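Local coordinates for uncharacterized protein (Staphylococcus aureus subsp. aureus, PDB 4H0A) that is of unknown function but joins a CAP (cysteine-rich secretory protein) family domain to a CAP-associated N-terminal region, at residues 65-69 with 175-179; 140-145 with 287-291; 252-258 with 271-275. All blocks are in the same frame, centred on the assembly; numbering follows the deposited sequence.

Contact 1: residues 65-69 with 175-179; sequences FRDGY and EMLAD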
loop_
_atom_site.group_PDB
_atom_site.type_symbol
_atom_site.label_atom_id
_atom_site.label_comp_id
_atom_site.label_asym_id
_atom_site.label_seq_id
_atom_site.Cartn_x
_atom_site.Cartn_y
_atom_site.Cartn_z
ATOM N N PHE A 65 0.253 -1.963 -15.003
ATOM C CA PHE A 65 -0.772 -2.645 -14.222
ATOM C C PHE A 65 -2.125 -2.409 -14.937
ATOM O O PHE A 65 -2.140 -1.777 -16.000
ATOM C CB PHE A 65 -0.738 -2.296 -12.741
ATOM C CG PHE A 65 -1.061 -0.892 -12.333
ATOM C CD1 PHE A 65 -0.063 0.060 -12.242
ATOM C CD2 PHE A 65 -2.314 -0.578 -11.816
ATOM C CE1 PHE A 65 -0.338 1.330 -11.745
ATOM C CE2 PHE A 65 -2.583 0.692 -11.318
ATOM C CZ PHE A 65 -1.586 1.630 -11.261
ATOM N N ARG A 66 -3.201 -3.063 -14.477
ATOM C CA ARG A 66 -4.515 -3.005 -15.154
ATOM C C ARG A 66 -5.023 -1.575 -15.403
ATOM O O ARG A 66 -4.665 -0.646 -14.697
ATOM C CB ARG A 66 -5.606 -3.784 -14.372
ATOM C CG ARG A 66 -5.647 -3.470 -12.875
ATOM C CD ARG A 66 -7.020 -3.556 -12.240
ATOM N NE ARG A 66 -7.515 -4.930 -12.143
ATOM C CZ ARG A 66 -8.437 -5.359 -11.278
ATOM N NH1 ARG A 66 -8.978 -4.521 -10.395
ATOM N NH2 ARG A 66 -8.816 -6.631 -11.279
ATOM N N ASP A 67 -5.883 -1.443 -16.410
ATOM C CA ASP A 67 -6.551 -0.208 -16.826
ATOM C C ASP A 67 -5.581 0.844 -17.400
ATOM O O ASP A 67 -5.892 2.033 -17.373
ATOM C CB ASP A 67 -7.386 0.395 -15.677
ATOM C CG ASP A 67 -8.210 -0.638 -14.943
ATOM O OD1 ASP A 67 -8.836 -1.486 -15.617
ATOM O OD2 ASP A 67 -8.184 -0.638 -13.699
ATOM N N GLY A 68 -4.472 0.402 -17.984
ATOM C CA GLY A 68 -3.557 1.283 -18.696
ATOM C C GLY A 68 -2.668 2.199 -17.888
ATOM O O GLY A 68 -2.205 3.205 -18.431
ATOM N N TYR A 69 -2.369 1.850 -16.620
ATOM C CA TYR A 69 -1.451 2.633 -15.805
ATOM C C TYR A 69 -0.047 2.015 -15.841
ATOM O O TYR A 69 0.118 0.849 -16.201
ATOM C CB TYR A 69 -1.928 2.715 -14.353
ATOM C CG TYR A 69 -3.212 3.490 -14.175
ATOM C CD1 TYR A 69 -3.200 4.872 -14.029
ATOM C CD2 TYR A 69 -4.436 2.841 -14.129
ATOM C CE1 TYR A 69 -4.383 5.589 -13.841
ATOM C CE2 TYR A 69 -5.624 3.545 -13.944
ATOM C CZ TYR A 69 -5.591 4.920 -13.781
ATOM O OH TYR A 69 -6.747 5.647 -13.602
ATOM N N GLU A 175 -9.403 10.353 -10.421
ATOM C CA GLU A 175 -9.591 9.174 -11.295
ATOM C C GLU A 175 -8.790 8.005 -10.745
ATOM O O GLU A 175 -9.314 6.896 -10.777
ATOM C CB GLU A 175 -9.343 9.383 -12.811
ATOM C CG GLU A 175 -8.546 10.596 -13.232
ATOM C CD GLU A 175 -9.184 11.961 -13.051
ATOM O OE1 GLU A 175 -10.331 12.166 -13.511
ATOM O OE2 GLU A 175 -8.542 12.818 -12.402
HETATM N N MSE A 176 -7.595 8.230 -10.134
HETATM C CA MSE A 176 -6.876 7.111 -9.516
HETATM C C MSE A 176 -7.662 6.617 -8.308
HETATM O O MSE A 176 -7.772 5.413 -8.092
HETATM C CB MSE A 176 -5.443 7.514 -9.080
HETATM C CG MSE A 176 -4.649 6.365 -8.472
HETATM SE SE MSE A 176 -3.974 5.213 -9.873
HETATM C CE MSE A 176 -5.123 3.793 -9.782
ATOM N N LEU A 177 -8.184 7.542 -7.514
ATOM C CA LEU A 177 -8.962 7.202 -6.330
ATOM C C LEU A 177 -10.205 6.353 -6.711
ATOM O O LEU A 177 -10.471 5.347 -6.059
ATOM C CB LEU A 177 -9.378 8.506 -5.620
ATOM C CG LEU A 177 -9.885 8.411 -4.205
ATOM C CD1 LEU A 177 -8.838 7.880 -3.261
ATOM C CD2 LEU A 177 -10.325 9.777 -3.718
ATOM N N ALA A 178 -10.909 6.704 -7.798
ATOM C CA ALA A 178 -12.067 5.912 -8.258
ATOM C C ALA A 178 -11.634 4.515 -8.733
ATOM O O ALA A 178 -12.344 3.534 -8.513
ATOM C CB ALA A 178 -12.783 6.624 -9.395
ATOM N N ASP A 179 -10.470 4.428 -9.378
ATOM C CA ASP A 179 -9.947 3.159 -9.865
ATOM C C ASP A 179 -9.513 2.256 -8.686
ATOM O O ASP A 179 -9.906 1.092 -8.651
ATOM C CB ASP A 179 -8.789 3.425 -10.825
ATOM C CG ASP A 179 -8.376 2.220 -11.631
ATOM O OD1 ASP A 179 -7.520 1.457 -11.153
ATOM O OD2 ASP A 179 -8.898 2.053 -12.754
#

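Contact 2: residues 140-145 with 287-291; sequences EDLKTQ and HSWMN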
loop_
_atom_site.group_PDB
_atom_site.type_symbol
_atom_site.label_atom_id
_atom_site.label_comp_id
_atom_site.label_asym_id
_atom_site.label_seq_id
_atom_site.Cartn_x
_atom_site.Cartn_y
_atom_site.Cartn_z
ATOM N N GLU A 140 -12.294 3.879 11.579
ATOM C CA GLU A 140 -10.900 3.501 11.363
ATOM C C GLU A 140 -10.295 4.302 10.189
ATOM O O GLU A 140 -9.147 4.737 10.295
ATOM C CB GLU A 140 -10.809 1.980 11.086
ATOM C CG GLU A 140 -9.402 1.436 10.871
ATOM C CD GLU A 140 -9.338 -0.070 10.678
ATOM O OE1 GLU A 140 -9.796 -0.803 11.583
ATOM O OE2 GLU A 140 -8.807 -0.516 9.634
ATOM N N ASP A 141 -11.068 4.505 9.086
ATOM C CA ASP A 141 -10.582 5.234 7.898
ATOM C C ASP A 141 -10.238 6.696 8.204
ATOM O O ASP A 141 -9.207 7.171 7.749
ATOM C CB ASP A 141 -11.614 5.198 6.748
ATOM C CG ASP A 141 -11.906 3.825 6.172
ATOM O OD1 ASP A 141 -10.974 2.991 6.114
ATOM O OD2 ASP A 141 -13.049 3.606 5.710
ATOM N N LEU A 142 -11.069 7.403 8.976
ATOM C CA LEU A 142 -10.801 8.817 9.279
ATOM C C LEU A 142 -9.573 9.038 10.144
ATOM O O LEU A 142 -8.913 10.075 10.017
ATOM C CB LEU A 142 -11.998 9.453 9.999
ATOM C CG LEU A 142 -13.219 9.658 9.145
ATOM C CD1 LEU A 142 -14.430 9.880 10.009
ATOM C CD2 LEU A 142 -13.030 10.842 8.211
ATOM N N LYS A 143 -9.303 8.106 11.058
ATOM C CA LYS A 143 -8.177 8.239 11.985
ATOM C C LYS A 143 -6.867 7.720 11.383
ATOM O O LYS A 143 -5.815 8.272 11.700
ATOM C CB LYS A 143 -8.460 7.488 13.305
ATOM C CG LYS A 143 -8.888 8.387 14.468
ATOM C CD LYS A 143 -10.280 8.972 14.308
ATOM C CE LYS A 143 -10.701 9.699 15.561
ATOM N NZ LYS A 143 -12.012 10.386 15.404
ATOM N N THR A 144 -6.914 6.644 10.574
ATOM C CA THR A 144 -5.691 5.993 10.085
ATOM C C THR A 144 -5.527 5.899 8.561
ATOM O O THR A 144 -4.510 5.370 8.116
ATOM C CB THR A 144 -5.632 4.590 10.700
ATOM O OG1 THR A 144 -6.636 3.759 10.099
ATOM C CG2 THR A 144 -5.784 4.631 12.239
ATOM N N GLN A 145 -6.476 6.419 7.773
ATOM C CA GLN A 145 -6.402 6.413 6.307
ATOM C C GLN A 145 -7.073 7.671 5.776
ATOM O O GLN A 145 -7.787 7.617 4.776
ATOM C CB GLN A 145 -7.115 5.155 5.786
ATOM C CG GLN A 145 -6.614 4.663 4.450
ATOM C CD GLN A 145 -7.405 3.481 3.942
ATOM O OE1 GLN A 145 -8.410 3.063 4.515
ATOM N NE2 GLN A 145 -6.985 2.930 2.835
ATOM N N HIS A 287 -2.070 -1.018 4.958
ATOM C CA HIS A 287 -2.878 -0.273 5.924
ATOM C C HIS A 287 -3.801 -1.224 6.714
ATOM O O HIS A 287 -3.940 -1.056 7.928
ATOM C CB HIS A 287 -3.714 0.821 5.229
ATOM C CG HIS A 287 -4.778 1.399 6.111
ATOM N ND1 HIS A 287 -6.086 0.961 6.037
ATOM C CD2 HIS A 287 -4.672 2.289 7.124
ATOM C CE1 HIS A 287 -6.742 1.626 6.972
ATOM N NE2 HIS A 287 -5.929 2.428 7.658
ATOM N N SER A 288 -4.440 -2.199 6.035
ATOM C CA SER A 288 -5.339 -3.136 6.711
ATOM C C SER A 288 -4.569 -4.058 7.655
ATOM O O SER A 288 -5.044 -4.307 8.759
ATOM C CB SER A 288 -6.146 -3.947 5.704
ATOM O OG SER A 288 -7.041 -3.093 5.011
ATOM N N TRP A 289 -3.359 -4.510 7.266
ATOM C CA TRP A 289 -2.538 -5.342 8.158
ATOM C C TRP A 289 -2.002 -4.514 9.335
ATOM O O TRP A 289 -2.035 -4.986 10.472
ATOM C CB TRP A 289 -1.379 -6.002 7.392
ATOM C CG TRP A 289 -1.803 -7.095 6.455
ATOM C CD1 TRP A 289 -3.067 -7.564 6.247
ATOM C CD2 TRP A 289 -0.954 -7.825 5.563
ATOM N NE1 TRP A 289 -3.050 -8.568 5.312
ATOM C CE2 TRP A 289 -1.774 -8.720 4.842
ATOM C CE3 TRP A 289 0.422 -7.810 5.298
ATOM C CZ2 TRP A 289 -1.253 -9.622 3.906
ATOM C CZ3 TRP A 289 0.937 -8.710 4.378
ATOM C CH2 TRP A 289 0.103 -9.599 3.692
HETATM N N MSE A 290 -1.563 -3.271 9.078
HETATM C CA MSE A 290 -1.053 -2.375 10.128
HETATM C C MSE A 290 -2.150 -2.007 11.157
HETATM O O MSE A 290 -1.811 -1.664 12.287
HETATM C CB MSE A 290 -0.489 -1.067 9.519
HETATM C CG MSE A 290 0.830 -1.222 8.725
HETATM SE SE MSE A 290 2.350 -1.656 9.819
HETATM C CE MSE A 290 2.381 -0.150 11.022
ATOM N N ASN A 291 -3.451 -2.069 10.773
ATOM C CA ASN A 291 -4.561 -1.714 11.675
ATOM C C ASN A 291 -5.258 -2.956 12.266
ATOM O O ASN A 291 -6.338 -2.842 12.846
ATOM C CB ASN A 291 -5.540 -0.795 10.953
ATOM C CG ASN A 291 -4.963 0.591 10.809
ATOM O OD1 ASN A 291 -5.318 1.496 11.547
ATOM N ND2 ASN A 291 -4.007 0.787 9.910
HETATM O O HOH W 1 -7.563 -3.404 9.342
#

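Contact 3: residues 252-258 with 271-275; sequences FTEDALR and TAQNV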
loop_
_atom_site.group_PDB
_atom_site.type_symbol
_atom_site.label_atom_id
_atom_site.label_comp_id
_atom_site.label_asym_id
_atom_site.label_seq_id
_atom_site.Cartn_x
_atom_site.Cartn_y
_atom_site.Cartn_z
ATOM N N PHE A 252 -6.649 -20.679 5.447
ATOM C CA PHE A 252 -5.191 -20.734 5.607
ATOM C C PHE A 252 -4.863 -21.271 6.997
ATOM O O PHE A 252 -4.696 -20.504 7.946
ATOM C CB PHE A 252 -4.598 -19.336 5.392
ATOM C CG PHE A 252 -4.882 -18.806 4.010
ATOM C CD1 PHE A 252 -6.078 -18.160 3.730
ATOM C CD2 PHE A 252 -3.985 -19.004 2.978
ATOM C CE1 PHE A 252 -6.364 -17.715 2.441
ATOM C CE2 PHE A 252 -4.264 -18.542 1.695
ATOM C CZ PHE A 252 -5.448 -17.896 1.433
ATOM N N THR A 253 -4.822 -22.601 7.122
ATOM C CA THR A 253 -4.576 -23.263 8.404
ATOM C C THR A 253 -3.093 -23.206 8.797
ATOM O O THR A 253 -2.218 -23.158 7.929
ATOM C CB THR A 253 -5.063 -24.718 8.351
ATOM O OG1 THR A 253 -4.399 -25.399 7.289
ATOM C CG2 THR A 253 -6.568 -24.821 8.154
ATOM N N GLU A 254 -2.813 -23.201 10.110
ATOM C CA GLU A 254 -1.438 -23.178 10.614
ATOM C C GLU A 254 -0.781 -24.562 10.451
ATOM O O GLU A 254 0.445 -24.639 10.363
ATOM C CB GLU A 254 -1.405 -22.721 12.079
ATOM C CG GLU A 254 -0.003 -22.427 12.601
ATOM C CD GLU A 254 0.169 -21.136 13.377
ATOM O OE1 GLU A 254 -0.788 -20.710 14.064
ATOM O OE2 GLU A 254 1.284 -20.568 13.330
ATOM N N ASP A 255 -1.592 -25.643 10.374
ATOM C CA ASP A 255 -1.080 -27.002 10.162
ATOM C C ASP A 255 -0.565 -27.136 8.719
ATOM O O ASP A 255 0.463 -27.777 8.506
ATOM C CB ASP A 255 -2.153 -28.074 10.469
ATOM C CG ASP A 255 -1.596 -29.295 11.172
ATOM O OD1 ASP A 255 -1.227 -29.177 12.361
ATOM O OD2 ASP A 255 -1.537 -30.369 10.538
ATOM N N ALA A 256 -1.256 -26.508 7.736
ATOM C CA ALA A 256 -0.810 -26.507 6.335
ATOM C C ALA A 256 0.516 -25.743 6.179
ATOM O O ALA A 256 1.336 -26.133 5.352
ATOM C CB ALA A 256 -1.870 -25.886 5.436
ATOM N N LEU A 257 0.729 -24.671 6.972
ATOM C CA LEU A 257 1.966 -23.879 6.926
ATOM C C LEU A 257 3.118 -24.639 7.590
ATOM O O LEU A 257 4.173 -24.803 6.977
ATOM C CB LEU A 257 1.763 -22.514 7.613
ATOM C CG LEU A 257 2.996 -21.605 7.754
ATOM C CD1 LEU A 257 3.643 -21.344 6.421
ATOM C CD2 LEU A 257 2.625 -20.306 8.419
ATOM N N ARG A 258 2.926 -25.085 8.841
ATOM C CA ARG A 258 3.962 -25.829 9.572
ATOM C C ARG A 258 4.253 -27.189 8.918
ATOM O O ARG A 258 5.380 -27.666 9.007
ATOM C CB ARG A 258 3.589 -26.004 11.047
ATOM C CG ARG A 258 3.809 -24.722 11.828
ATOM C CD ARG A 258 3.309 -24.800 13.253
ATOM N NE ARG A 258 3.758 -23.650 14.038
ATOM C CZ ARG A 258 3.456 -23.433 15.317
ATOM N NH1 ARG A 258 2.690 -24.293 15.984
ATOM N NH2 ARG A 258 3.916 -22.355 15.939
ATOM N N THR A 271 7.185 -19.094 13.098
ATOM C CA THR A 271 6.632 -18.709 11.801
ATOM C C THR A 271 5.200 -18.191 11.948
ATOM O O THR A 271 4.499 -18.543 12.897
ATOM C CB THR A 271 6.669 -19.905 10.832
ATOM O OG1 THR A 271 6.425 -19.438 9.502
ATOM C CG2 THR A 271 5.666 -21.004 11.202
ATOM N N ALA A 272 4.763 -17.390 10.979
ATOM C CA ALA A 272 3.404 -16.848 10.945
ATOM C C ALA A 272 3.061 -16.425 9.531
ATOM O O ALA A 272 3.927 -16.471 8.655
ATOM C CB ALA A 272 3.280 -15.677 11.901
ATOM N N GLN A 273 1.803 -16.030 9.294
ATOM C CA GLN A 273 1.359 -15.657 7.959
ATOM C C GLN A 273 0.307 -14.562 7.993
ATOM O O GLN A 273 -0.623 -14.630 8.792
ATOM C CB GLN A 273 0.780 -16.896 7.264
ATOM C CG GLN A 273 0.342 -16.680 5.818
ATOM C CD GLN A 273 -0.223 -17.931 5.191
ATOM O OE1 GLN A 273 -0.379 -18.980 5.830
ATOM N NE2 GLN A 273 -0.569 -17.831 3.919
ATOM N N ASN A 274 0.433 -13.588 7.081
ATOM C CA ASN A 274 -0.539 -12.522 6.889
ATOM C C ASN A 274 -1.173 -12.742 5.544
ATOM O O ASN A 274 -0.458 -13.043 4.585
ATOM C CB ASN A 274 0.116 -11.145 6.972
ATOM C CG ASN A 274 0.369 -10.663 8.371
ATOM O OD1 ASN A 274 0.116 -11.363 9.341
ATOM N ND2 ASN A 274 0.917 -9.467 8.506
ATOM N N VAL A 275 -2.503 -12.634 5.464
ATOM C CA VAL A 275 -3.241 -12.835 4.218
ATOM C C VAL A 275 -4.240 -11.692 4.036
ATOM O O VAL A 275 -4.736 -11.145 5.023
ATOM C CB VAL A 275 -3.958 -14.219 4.184
ATOM C CG1 VAL A 275 -4.639 -14.457 2.838
ATOM C CG2 VAL A 275 -2.986 -15.352 4.492
#

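Contact 1: residues 65-69 with 175-179
Met176, a selenomethionine, lies across one face of the Tyr69 ring. Its SE is 4.2 Å from the centroid of the Tyr69 ring, 20° off the normal, and its methyl CE also sits over that face, a CH-pi contact beside the Met-aromatic one. With CG anti to the backbone N (chi1 -178°) and bends at both later torsions, the chain folds along the ring, and CE also reaches the edge of the second aromatic, 4.3 Å from Phe65 CE2. These two rings flank a tight beta-hairpin turn closed by Phe65 N to Tyr69 O (3.1 Å), which brings the turn between strands 61-65 and 69-76, at the edge of the N-terminal region's antiparallel sheet, against helix 174-180. At the rim of the Tyr69 ring stands a carboxylate, with Asp179 OD2 3.8 Å from Tyr69 CE2. The same oxygen, Asp179 OD2, is 2.9 Å from Asp67 OD2, a pair of acceptors with carboxylate planes 76° apart. Such closeness would tend to raise the proton affinity of the pair, and Glu192 adds another acidic group nearby. Farther out, His194 binds Asp67 OD2, while Lys86 takes the carbonyl of Asp67 and makes a cation-pi contact with Tyr69.

Contact 2: residues 140-145 with 287-291
Gln145 and His287 bring their CA atoms to 7.6 Å, and Thr144 and Asn291 theirs to 8.0 Å, where helices 139-144 and 282-290 meet near their C-terminal ends; Gln145 and Asn291 are the first residues to leave helical geometry. The polar centre is the hydroxyl of Thr144. His287 NE2 donates to Thr144 OG1 over 2.9 Å, with the hydroxyl only 9° out of the imidazole plane. The single proton of Thr144 OG1 has two candidates, Asn291 OD1 at 3.0 Å and the Glu140 carbonyl one turn back in its own helix. A chi1 of 71° tucks OG1 between the backbone N and carbonyl carbon of Thr144, within reach of all three groups. The C-terminal ends of two helices here join the CAP-associated N-terminal region to the CAP domain. Over one face of the imidazole lies Gln145, whose CB makes a CH-pi contact 3.9 Å from the ring centroid and whose amide plane stacks at 24° to it. Asn291 is steadied from its own helix, its ND2 donating to His287 O at 2.7 Å. Glu140 runs past it in extended form, OE2 3.5 Å from Asn291 CB. A water then donates to both Glu140 OE2 and Ser288 O, while beyond the two helices Gln161 touches Glu140 and Asn291.

Contact 3: residues 252-258 with 271-275
Phe252, just ahead of the helix, and Val275 form the dense end of this contact. Val275 CG1 lies over one face of the Phe252 ring, 3.7 Å from CE1, as a CH-pi contact 21° off the normal, and CG2 of the same valine approaches the ring on its CG side. Next along the strand, Gln273 presents its amide nearly perpendicular to the ring, NE2 3.7 Å from Phe252 CD2. Leu257 CD2 settles beside Gln273 CB at 4.0 Å and meets Thr271 OG1 tip to tip. Helix 254-258 thus packs on strand 271-275 at 122°, with axes 9.4 Å apart, as one helix layer against the sheet of the alpha-beta-alpha sandwich that defines CAP domains. Val9 and helix 229-242 close round Phe252. The other end is sparser: the exposed Arg258 lays its CG 4.2 Å from Thr271 CG2, which also sits at the edge of its guanidinium, and Glu254 OE2 lies over a face of that group. Between the two segments there are only van der Waals and CH-pi contacts, while Thr271 OG1 is bonded to Phe320 O and Gln273 NE2 to Ser317 OG, both on strand 315-322; the chemistry implies that the two segments hold together chiefly by apolar fit.

Overall arrangement
Contact 2 stands at the corner of a roughly right-angled triangle: the centres of contacts 1 and 3 lie 22 and 24 Å from its own and 32 Å from each other. Contact 1 lies inside the N-terminal region, contact 2 joins that region to the CAP region, and contact 3 lies within the CAP domain. Contacts 1 and 2 are separate, with nearest atoms about 8 Å apart, though their segments alternate along the chain. Contacts 2 and 3 touch: strand 270-277 leads on to helix 282-290, and Trp289 NE1 makes a weak hydrogen bond to Val275 O at 3.1 Å. Contact 1 is remote from contact 3, about 17 Å between nearest atoms. No catalytic site is established; a 1,2-ethanediol, probably from crystallisation, lies about 4 Å from the Phe65 side chain.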